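Local coordinates for zinc uptake regulation protein (Escherichia coli, PDB 4MTE) that represses the zinc-uptake genes znuACB, binding their operator DNA with zinc as its cofactor, at residues R23-P26 against Q27-E30; A41-A44 against Y45-L48; H77-E80 against S81-S84. All coordinates share one frame; numbering follows the deposited sequence.

Contact 1 of 3, residues R23-P26 against Q27-E30; sequences RLTP and QRLE. With nucleotides of chain E.
The guanidinium group of Arg28 meets Arg23 O at its edge, near its own plane, along with OP1 of DG5 of chain E, while the methyl CG2 of Thr25 lies over one of its faces. NH1 makes both edge bonds: it donates to Arg23 O at 2.6 Å, within the carbonyl plane, and to OP1 of DG5 at 3.0 Å. The Arg23 guanidinium works differently. It lies with one face, near the rim, against the sugar-phosphate backbone, and its NH1 comes to 3.8 Å from C5' of DG5. Beyond the NH1 bonds, Arg28 also carries a cation-pi contact with Phe69 of helix 60-72.

Thr25 is the N-cap of helix 26-36. Its OG1 sits between the backbone N and the carbonyl carbon (chi1 61°), a rotation that lets it serve two partners at once: it takes a weak bond from Arg28 N, 3.4 Å away, and donates to OP1 of DT6 of chain E at 3.1 Å. The aliphatic part of Arg28 runs past the same hydroxyl, with CG 3.2 Å from Thr25 OG1. Helix bonds follow at once, from Leu29 N to Thr25 O and from Glu30 N to Pro26 O. Away from the DNA, Leu24 and Leu29 meet at roughly a right angle, Leu24 CD2 lying 3.7 Å from Leu29 CD1, and both also touch Glu14 of helix 6-20.

The chemistry is that of a helix start set against two successive phosphates: the charge of Arg28 and the hydroxyl of Thr25 grip one each. The first turn of the helix would probably add its own electrostatic pull, and since Arg23 O and the phosphate share NH1, the loop before the helix is tied to the same group that holds the DNA.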
loop_
_atom_site.group_PDB
_atom_site.type_symbol
_atom_site.label_atom_id
_atom_site.label_comp_id
_atom_site.label_asym_id
_atom_site.label_seq_id
_atom_site.Cartn_x
_atom_site.Cartn_y
_atom_site.Cartn_z
ATOM N N ARG D 23 9.771 -36.988 2.981
ATOM C CA ARG D 23 9.055 -37.170 1.726
ATOM C C ARG D 23 9.284 -36.011 0.770
ATOM O O ARG D 23 8.837 -34.892 1.017
ATOM C CB ARG D 23 7.561 -37.326 1.999
ATOM C CG ARG D 23 7.247 -38.275 3.136
ATOM C CD ARG D 23 5.801 -38.710 3.076
ATOM N NE ARG D 23 5.250 -38.990 4.397
ATOM C CZ ARG D 23 3.951 -39.115 4.651
ATOM N NH1 ARG D 23 3.064 -38.983 3.672
ATOM N NH2 ARG D 23 3.538 -39.369 5.883
ATOM N N LEU D 24 9.986 -36.288 -0.324
ATOM C CA LEU D 24 10.150 -35.315 -1.394
ATOM C C LEU D 24 9.015 -35.497 -2.398
ATOM O O LEU D 24 9.179 -36.137 -3.437
ATOM C CB LEU D 24 11.504 -35.483 -2.080
ATOM C CG LEU D 24 11.840 -34.410 -3.117
ATOM C CD1 LEU D 24 12.009 -33.043 -2.457
ATOM C CD2 LEU D 24 13.087 -34.805 -3.888
ATOM N N THR D 25 7.860 -34.932 -2.067
ATOM C CA THR D 25 6.643 -35.119 -2.847
ATOM C C THR D 25 6.749 -34.491 -4.239
ATOM O O THR D 25 7.658 -33.702 -4.498
ATOM C CB THR D 25 5.437 -34.494 -2.117
ATOM O OG1 THR D 25 5.657 -33.089 -1.948
ATOM C CG2 THR D 25 5.237 -35.144 -0.752
ATOM N N PRO D 26 5.820 -34.853 -5.143
ATOM C CA PRO D 26 5.710 -34.235 -6.469
ATOM C C PRO D 26 5.696 -32.710 -6.420
ATOM O O PRO D 26 6.384 -32.078 -7.220
ATOM C CB PRO D 26 4.369 -34.762 -6.976
ATOM C CG PRO D 26 4.262 -36.115 -6.361
ATOM C CD PRO D 26 4.901 -35.998 -5.001
ATOM N N GLN D 27 4.930 -32.134 -5.497
ATOM C CA GLN D 27 4.873 -30.682 -5.353
ATOM C C GLN D 27 6.238 -30.111 -5.009
ATOM O O GLN D 27 6.767 -29.272 -5.733
ATOM C CB GLN D 27 3.874 -30.277 -4.269
ATOM C CG GLN D 27 2.435 -30.208 -4.739
ATOM C CD GLN D 27 1.552 -29.426 -3.788
ATOM O OE1 GLN D 27 1.909 -29.204 -2.631
ATOM N NE2 GLN D 27 0.392 -28.999 -4.273
ATOM N N ARG D 28 6.797 -30.570 -3.895
ATOM C CA ARG D 28 8.083 -30.084 -3.409
ATOM C C ARG D 28 9.154 -30.254 -4.484
ATOM O O ARG D 28 10.025 -29.397 -4.663
ATOM C CB ARG D 28 8.468 -30.843 -2.139
ATOM C CG ARG D 28 7.467 -30.667 -1.006
ATOM C CD ARG D 28 7.664 -31.682 0.109
ATOM N NE ARG D 28 6.819 -31.389 1.263
ATOM C CZ ARG D 28 6.772 -32.120 2.373
ATOM N NH1 ARG D 28 7.523 -33.205 2.495
ATOM N NH2 ARG D 28 5.968 -31.763 3.364
ATOM N N LEU D 29 9.057 -31.357 -5.216
ATOM C CA LEU D 29 9.967 -31.648 -6.314
ATOM C C LEU D 29 9.795 -30.627 -7.439
ATOM O O LEU D 29 10.772 -30.047 -7.926
ATOM C CB LEU D 29 9.694 -33.056 -6.844
ATOM C CG LEU D 29 10.666 -33.620 -7.879
ATOM C CD1 LEU D 29 12.071 -33.746 -7.301
ATOM C CD2 LEU D 29 10.157 -34.964 -8.376
ATOM N N GLU D 30 8.544 -30.412 -7.841
ATOM C CA GLU D 30 8.214 -29.448 -8.890
ATOM C C GLU D 30 8.727 -28.066 -8.514
ATOM O O GLU D 30 9.315 -27.359 -9.332
ATOM C CB GLU D 30 6.699 -29.390 -9.117
ATOM C CG GLU D 30 6.255 -28.338 -10.136
ATOM C CD GLU D 30 6.726 -28.640 -11.546
ATOM O OE1 GLU D 30 7.105 -29.800 -11.817
ATOM O OE2 GLU D 30 6.713 -27.716 -12.386
ATOM P P DG E 5 5.160 -34.371 5.597
ATOM O OP1 DG E 5 6.303 -34.774 4.749
ATOM O OP2 DG E 5 5.286 -33.199 6.495
ATOM O "O5'" DG E 5 3.891 -34.142 4.655
ATOM C "C5'" DG E 5 3.518 -35.180 3.758
ATOM C "C4'" DG E 5 2.237 -34.843 3.020
ATOM O "O4'" DG E 5 1.127 -34.896 3.949
ATOM C "C3'" DG E 5 2.207 -33.463 2.369
ATOM O "O3'" DG E 5 2.105 -33.643 0.955
ATOM C "C2'" DG E 5 1.005 -32.750 2.999
ATOM C "C1'" DG E 5 0.206 -33.869 3.659
ATOM N N9 DG E 5 -0.460 -33.524 4.913
ATOM C C8 DG E 5 0.129 -33.200 6.112
ATOM N N7 DG E 5 -0.731 -32.954 7.062
ATOM C C5 DG E 5 -1.967 -33.133 6.453
ATOM C C6 DG E 5 -3.274 -33.006 6.980
ATOM O O6 DG E 5 -3.610 -32.699 8.132
ATOM N N1 DG E 5 -4.249 -33.277 6.021
ATOM C C2 DG E 5 -3.993 -33.627 4.714
ATOM N N2 DG E 5 -5.053 -33.854 3.923
ATOM N N3 DG E 5 -2.775 -33.749 4.207
ATOM C C4 DG E 5 -1.817 -33.489 5.131
ATOM P P DT E 6 2.147 -32.380 -0.038
ATOM O OP1 DT E 6 2.643 -32.851 -1.349
ATOM O OP2 DT E 6 2.850 -31.274 0.651
ATOM O "O5'" DT E 6 0.610 -31.985 -0.200
ATOM C "C5'" DT E 6 -0.307 -33.024 -0.533
ATOM C "C4'" DT E 6 -1.721 -32.497 -0.671
ATOM O "O4'" DT E 6 -2.317 -32.376 0.644
ATOM C "C3'" DT E 6 -1.838 -31.131 -1.342
ATOM O "O3'" DT E 6 -2.720 -31.264 -2.451
ATOM C "C2'" DT E 6 -2.348 -30.212 -0.230
ATOM C "C1'" DT E 6 -3.065 -31.182 0.701
ATOM N N1 DT E 6 -3.146 -30.787 2.143
ATOM C C2 DT E 6 -4.373 -30.809 2.763
ATOM O O2 DT E 6 -5.417 -31.119 2.214
ATOM N N3 DT E 6 -4.336 -30.446 4.079
ATOM C C4 DT E 6 -3.248 -30.071 4.842
ATOM O O4 DT E 6 -3.369 -29.767 6.032
ATOM C C5 DT E 6 -1.989 -30.073 4.133
ATOM C C7 DT E 6 -0.717 -29.688 4.835
ATOM C C6 DT E 6 -2.002 -30.429 2.837
ATOM P P DA E 4 4.905 -35.949 12.267
ATOM O OP1 DA E 4 6.383 -36.000 12.327
ATOM O OP2 DA E 4 4.174 -34.897 13.010
ATOM O "O5'" DA E 4 4.483 -35.887 10.726
ATOM C "C5'" DA E 4 4.880 -36.943 9.857
ATOM C "C4'" DA E 4 4.190 -36.829 8.510
ATOM O "O4'" DA E 4 2.768 -37.066 8.676
ATOM C "C3'" DA E 4 4.334 -35.466 7.841
ATOM O "O3'" DA E 4 4.744 -35.641 6.489
ATOM C "C2'" DA E 4 2.945 -34.845 7.963
ATOM C "C1'" DA E 4 2.033 -36.064 8.002
ATOM N N9 DA E 4 0.772 -35.851 8.709
ATOM C C8 DA E 4 0.601 -35.452 10.003
ATOM N N7 DA E 4 -0.657 -35.349 10.366
ATOM C C5 DA E 4 -1.358 -35.707 9.228
ATOM C C6 DA E 4 -2.734 -35.803 8.953
ATOM N N6 DA E 4 -3.684 -35.531 9.853
ATOM N N1 DA E 4 -3.096 -36.190 7.713
ATOM C C2 DA E 4 -2.140 -36.460 6.817
ATOM N N3 DA E 4 -0.819 -36.407 6.958
ATOM C C4 DA E 4 -0.491 -36.020 8.199
#

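Contact 2 of 3, residues A41-A44 against Y45-L48; sequences AISA and YDLL. With nucleotides of chain F.
Ser43 stands just before helix 44-52 and caps it, its carbonyl O accepting from Leu47 N at 3.0 Å while Ala44 O accepts from Leu48 N at 2.8 Å. The Ser43 hydroxyl completes the cap. OG, turned between the backbone N and the carbonyl carbon (chi1 79°), takes the N-H of Asp46 at 3.1 Å with an angle of 156°. The Asp46 carboxylate folds back toward the same hydroxyl. Next to this polar cap Ile42 lies against the start of the helix: its CG1 packs on Asp46 CB at 3.7 Å, and its CD1 comes to 4.2 Å from Leu47 CD1.

Tyr45 leaves the helix on another course and enters the DNA. The C7 methyl of DT20 of chain F sits over one face of the ring, 3.4 Å from Tyr45 CZ, a CH-pi type of approach. At the far edge, in the ring plane, Tyr45 OH donates to N7 of DA21 of chain F at 2.9 Å. A thymine methyl and a purine N7 are both major-groove features, so one side chain touches two neighbouring bases there, consistent with a part in recognising the operator; the methyl is particular to thymine, whereas N7 is common to both purines.

Around this turn, helix 60-72 lies against the inner side chains: Tyr64 touches Ala44, and Val63 touches Leu47 and Leu48. Leu47 is further covered by Val31, Leu34 and Met35 of helix 26-36. On the strand side, Ile42 forms backbone hydrogen bonds with Tyr85, which joins the cap to strand 84-87.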
loop_
_atom_site.group_PDB
_atom_site.type_symbol
_atom_site.label_atom_id
_atom_site.label_comp_id
_atom_site.label_asym_id
_atom_site.label_seq_id
_atom_site.Cartn_x
_atom_site.Cartn_y
_atom_site.Cartn_z
ATOM N N ALA D 41 17.722 -15.713 -7.687
ATOM C CA ALA D 41 16.685 -15.834 -6.671
ATOM C C ALA D 41 15.310 -15.600 -7.285
ATOM O O ALA D 41 15.196 -15.081 -8.396
ATOM C CB ALA D 41 16.933 -14.848 -5.540
ATOM N N ILE D 42 14.269 -15.984 -6.553
ATOM C CA ILE D 42 12.896 -15.807 -7.007
ATOM C C ILE D 42 11.962 -15.614 -5.814
ATOM O O ILE D 42 12.204 -16.152 -4.733
ATOM C CB ILE D 42 12.423 -17.013 -7.845
ATOM C CG1 ILE D 42 11.045 -16.732 -8.452
ATOM C CG2 ILE D 42 12.407 -18.288 -6.997
ATOM C CD1 ILE D 42 10.620 -17.732 -9.506
ATOM N N SER D 43 10.898 -14.844 -6.015
ATOM C CA SER D 43 9.936 -14.576 -4.954
ATOM C C SER D 43 8.921 -15.708 -4.865
ATOM O O SER D 43 8.736 -16.467 -5.816
ATOM C CB SER D 43 9.198 -13.266 -5.219
ATOM O OG SER D 43 8.172 -13.464 -6.173
ATOM N N ALA D 44 8.252 -15.800 -3.721
ATOM C CA ALA D 44 7.283 -16.860 -3.472
ATOM C C ALA D 44 6.115 -16.805 -4.455
ATOM O O ALA D 44 5.682 -17.833 -4.974
ATOM C CB ALA D 44 6.776 -16.777 -2.040
ATOM N N TYR D 45 5.610 -15.605 -4.717
ATOM C CA TYR D 45 4.448 -15.442 -5.591
ATOM C C TYR D 45 4.791 -15.584 -7.075
ATOM O O TYR D 45 3.955 -16.016 -7.869
ATOM C CB TYR D 45 3.745 -14.113 -5.313
ATOM C CG TYR D 45 2.818 -14.192 -4.121
ATOM C CD1 TYR D 45 1.445 -14.319 -4.286
ATOM C CD2 TYR D 45 3.321 -14.175 -2.827
ATOM C CE1 TYR D 45 0.597 -14.406 -3.195
ATOM C CE2 TYR D 45 2.481 -14.264 -1.732
ATOM C CZ TYR D 45 1.120 -14.381 -1.920
ATOM O OH TYR D 45 0.281 -14.468 -0.830
ATOM N N ASP D 46 6.016 -15.231 -7.452
ATOM C CA ASP D 46 6.488 -15.505 -8.806
ATOM C C ASP D 46 6.551 -17.017 -8.994
ATOM O O ASP D 46 6.087 -17.565 -9.999
ATOM C CB ASP D 46 7.873 -14.893 -9.034
ATOM C CG ASP D 46 7.839 -13.378 -9.131
ATOM O OD1 ASP D 46 6.766 -12.816 -9.441
ATOM O OD2 ASP D 46 8.896 -12.749 -8.906
ATOM N N LEU D 47 7.119 -17.686 -7.995
ATOM C CA LEU D 47 7.230 -19.137 -7.987
ATOM C C LEU D 47 5.837 -19.753 -8.019
ATOM O O LEU D 47 5.594 -20.748 -8.706
ATOM C CB LEU D 47 7.972 -19.580 -6.728
ATOM C CG LEU D 47 8.433 -21.031 -6.628
ATOM C CD1 LEU D 47 9.392 -21.395 -7.760
ATOM C CD2 LEU D 47 9.086 -21.230 -5.270
ATOM N N LEU D 48 4.922 -19.142 -7.272
ATOM C CA LEU D 48 3.525 -19.550 -7.277
ATOM C C LEU D 48 2.960 -19.433 -8.687
ATOM O O LEU D 48 2.319 -20.358 -9.183
ATOM C CB LEU D 48 2.710 -18.683 -6.317
ATOM C CG LEU D 48 1.203 -18.944 -6.254
ATOM C CD1 LEU D 48 0.895 -20.400 -5.923
ATOM C CD2 LEU D 48 0.565 -18.011 -5.234
ATOM P P DT F 20 6.927 -9.364 -2.940
ATOM O OP1 DT F 20 8.395 -9.237 -3.080
ATOM O OP2 DT F 20 6.145 -10.090 -3.965
ATOM O "O5'" DT F 20 6.615 -10.027 -1.520
ATOM C "C5'" DT F 20 7.261 -9.498 -0.371
ATOM C "C4'" DT F 20 6.731 -10.134 0.901
ATOM O "O4'" DT F 20 5.309 -9.870 1.036
ATOM C "C3'" DT F 20 6.892 -11.653 0.975
ATOM O "O3'" DT F 20 7.688 -11.998 2.107
ATOM C "C2'" DT F 20 5.460 -12.167 1.094
ATOM C "C1'" DT F 20 4.761 -10.974 1.722
ATOM N N1 DT F 20 3.276 -11.011 1.587
ATOM C C2 DT F 20 2.495 -11.073 2.722
ATOM O O2 DT F 20 2.937 -11.091 3.857
ATOM N N3 DT F 20 1.149 -11.112 2.472
ATOM C C4 DT F 20 0.516 -11.097 1.241
ATOM O O4 DT F 20 -0.708 -11.135 1.136
ATOM C C5 DT F 20 1.393 -11.035 0.098
ATOM C C7 DT F 20 0.834 -11.015 -1.297
ATOM C C6 DT F 20 2.713 -10.998 0.325
ATOM P P DA F 21 8.102 -13.529 2.380
ATOM O OP1 DA F 21 9.318 -13.508 3.218
ATOM O OP2 DA F 21 8.090 -14.254 1.091
ATOM O "O5'" DA F 21 6.914 -14.103 3.271
ATOM C "C5'" DA F 21 6.699 -13.509 4.535
ATOM C "C4'" DA F 21 5.493 -14.115 5.228
ATOM O "O4'" DA F 21 4.292 -13.787 4.492
ATOM C "C3'" DA F 21 5.491 -15.637 5.349
ATOM O "O3'" DA F 21 5.740 -15.954 6.709
ATOM C "C2'" DA F 21 4.103 -16.074 4.864
ATOM C "C1'" DA F 21 3.332 -14.761 4.834
ATOM N N9 DA F 21 2.232 -14.680 3.879
ATOM C C8 DA F 21 2.298 -14.591 2.515
ATOM N N7 DA F 21 1.120 -14.520 1.933
ATOM C C5 DA F 21 0.227 -14.559 2.990
ATOM C C6 DA F 21 -1.180 -14.520 3.061
ATOM N N6 DA F 21 -1.992 -14.426 2.002
ATOM N N1 DA F 21 -1.731 -14.582 4.286
ATOM C C2 DA F 21 -0.947 -14.675 5.362
ATOM N N3 DA F 21 0.378 -14.717 5.424
ATOM C C4 DA F 21 0.900 -14.656 4.194
#

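Contact 3 of 3, residues H77-E80 against S81-S84; sequences HKVE and STNS. With ZN (zinc ion), chain N; nucleotides of chain F.
Val79 and Thr82 lean on each other obliquely across the turn, with Thr82 OG1 3.4 Å from Val79 CG1 and 3.1 Å from Val79 O. Thr82 OG1 and Ser84 OG also form a weak hydrogen bond at 3.1 Å. Val79 and Ser84 form an antiparallel hydrogen-bonded pair, their side chains on one face of the sheet: Val79 N donates to Ser84 O at 2.9 Å, and the return bond from Ser84 N is weak. This is the tip of the beta-hairpin made by strands 76-79 and 84-87, the wing of the winged-helix fold. Lys78 runs out in a fully extended chain as far as CE, passing Ser84 O with its CG at 3.8 Å, and then bends at chi4 (66°) to bring NZ within 2.7 Å of OP1 of DA21 of chain F. A methionine in its place would probably leave that phosphate oxygen without its positive mate on the wing. His77 heads for metal rather than DNA: its NE2 binds zinc at 2.0 Å, and Cys88, His96 and Glu111 complete the site. Ser81 OG, at the turn, bonds to His140 and Glu138 of strand 131-140.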
loop_
_atom_site.group_PDB
_atom_site.type_symbol
_atom_site.label_atom_id
_atom_site.label_comp_id
_atom_site.label_asym_id
_atom_site.label_seq_id
_atom_site.Cartn_x
_atom_site.Cartn_y
_atom_site.Cartn_z
ATOM N N HIS D 77 17.968 -21.539 0.120
ATOM C CA HIS D 77 18.271 -20.459 1.047
ATOM C C HIS D 77 17.289 -19.324 0.826
ATOM O O HIS D 77 16.861 -19.061 -0.306
ATOM C CB HIS D 77 19.688 -19.931 0.837
ATOM C CG HIS D 77 20.757 -20.934 1.133
ATOM N ND1 HIS D 77 20.959 -21.457 2.389
ATOM C CD2 HIS D 77 21.688 -21.501 0.331
ATOM C CE1 HIS D 77 21.967 -22.312 2.350
ATOM N NE2 HIS D 77 22.425 -22.356 1.114
ATOM N N LYS D 78 16.939 -18.656 1.917
ATOM C CA LYS D 78 16.152 -17.441 1.859
ATOM C C LYS D 78 17.103 -16.256 1.778
ATOM O O LYS D 78 18.044 -16.150 2.566
ATOM C CB LYS D 78 15.280 -17.315 3.108
ATOM C CG LYS D 78 14.386 -16.090 3.114
ATOM C CD LYS D 78 13.614 -15.981 4.414
ATOM C CE LYS D 78 12.635 -14.821 4.389
ATOM N NZ LYS D 78 11.554 -15.038 3.392
ATOM N N VAL D 79 16.855 -15.370 0.819
ATOM C CA VAL D 79 17.609 -14.128 0.704
ATOM C C VAL D 79 16.864 -13.045 1.486
ATOM O O VAL D 79 15.814 -12.570 1.055
ATOM C CB VAL D 79 17.771 -13.701 -0.772
ATOM C CG1 VAL D 79 18.775 -12.561 -0.892
ATOM C CG2 VAL D 79 18.190 -14.894 -1.634
ATOM N N GLU D 80 17.422 -12.660 2.633
ATOM C CA GLU D 80 16.726 -11.829 3.617
ATOM C C GLU D 80 16.667 -10.340 3.268
ATOM O O GLU D 80 15.738 -9.647 3.682
ATOM C CB GLU D 80 17.395 -11.981 4.984
ATOM C CG GLU D 80 17.441 -13.407 5.515
ATOM C CD GLU D 80 16.103 -13.888 6.042
ATOM O OE1 GLU D 80 15.095 -13.169 5.880
ATOM O OE2 GLU D 80 16.064 -14.991 6.627
ATOM N N SER D 81 17.662 -9.843 2.539
ATOM C CA SER D 81 17.702 -8.424 2.189
ATOM C C SER D 81 16.603 -8.126 1.180
ATOM O O SER D 81 15.981 -7.062 1.211
ATOM C CB SER D 81 19.064 -8.037 1.624
ATOM O OG SER D 81 19.337 -8.736 0.424
ATOM N N THR D 82 16.379 -9.077 0.282
ATOM C CA THR D 82 15.181 -9.099 -0.539
ATOM C C THR D 82 14.155 -9.883 0.268
ATOM O O THR D 82 14.240 -9.940 1.493
ATOM C CB THR D 82 15.433 -9.799 -1.893
ATOM O OG1 THR D 82 15.761 -11.176 -1.672
ATOM C CG2 THR D 82 16.575 -9.127 -2.645
ATOM N N ASN D 83 13.187 -10.485 -0.403
ATOM C CA ASN D 83 12.312 -11.452 0.244
ATOM C C ASN D 83 12.097 -12.579 -0.746
ATOM O O ASN D 83 10.970 -12.922 -1.110
ATOM C CB ASN D 83 11.006 -10.798 0.695
ATOM C CG ASN D 83 11.210 -9.826 1.848
ATOM O OD1 ASN D 83 11.439 -10.236 2.987
ATOM N ND2 ASN D 83 11.135 -8.533 1.555
ATOM N N SER D 84 13.224 -13.143 -1.171
ATOM C CA SER D 84 13.283 -14.091 -2.270
ATOM C C SER D 84 13.927 -15.385 -1.800
ATOM O O SER D 84 14.413 -15.472 -0.672
ATOM C CB SER D 84 14.101 -13.495 -3.417
ATOM O OG SER D 84 13.639 -12.198 -3.749
HETATM ZN ZN ZN N . 23.993 -23.155 0.128
ATOM P P DA F 21 8.102 -13.529 2.380
ATOM O OP1 DA F 21 9.318 -13.508 3.218
ATOM O OP2 DA F 21 8.090 -14.254 1.091
ATOM O "O5'" DA F 21 6.914 -14.103 3.271
ATOM C "C5'" DA F 21 6.699 -13.509 4.535
ATOM C "C4'" DA F 21 5.493 -14.115 5.228
ATOM O "O4'" DA F 21 4.292 -13.787 4.492
ATOM C "C3'" DA F 21 5.491 -15.637 5.349
ATOM O "O3'" DA F 21 5.740 -15.954 6.709
ATOM C "C2'" DA F 21 4.103 -16.074 4.864
ATOM C "C1'" DA F 21 3.332 -14.761 4.834
ATOM N N9 DA F 21 2.232 -14.680 3.879
ATOM C C8 DA F 21 2.298 -14.591 2.515
ATOM N N7 DA F 21 1.120 -14.520 1.933
ATOM C C5 DA F 21 0.227 -14.559 2.990
ATOM C C6 DA F 21 -1.180 -14.520 3.061
ATOM N N6 DA F 21 -1.992 -14.426 2.002
ATOM N N1 DA F 21 -1.731 -14.582 4.286
ATOM C C2 DA F 21 -0.947 -14.675 5.362
ATOM N N3 DA F 21 0.378 -14.717 5.424
ATOM C C4 DA F 21 0.900 -14.656 4.194
#

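Overall arrangement
All three contacts reach DNA, two through phosphates and one through bases. Contact 1 uses charge and a capping hydroxyl on the backbone of chain E; contact 2 meets bases of chain F with an aromatic ring; contact 3 places one lysine on a chain F phosphate. Contacts 1 and 2 are both N-caps, their centres about 17 Å apart without touching, and both are partly buried among the helices. Contact 3 is a surface hairpin whose other end belongs to a zinc site, and it also meets the second subunit. It shares a sheet with contact 2 and touches it, with Ala41 against Val79 and Ser84, whereas contact 1 stays about 12 Å from contact 3 at the nearest atoms.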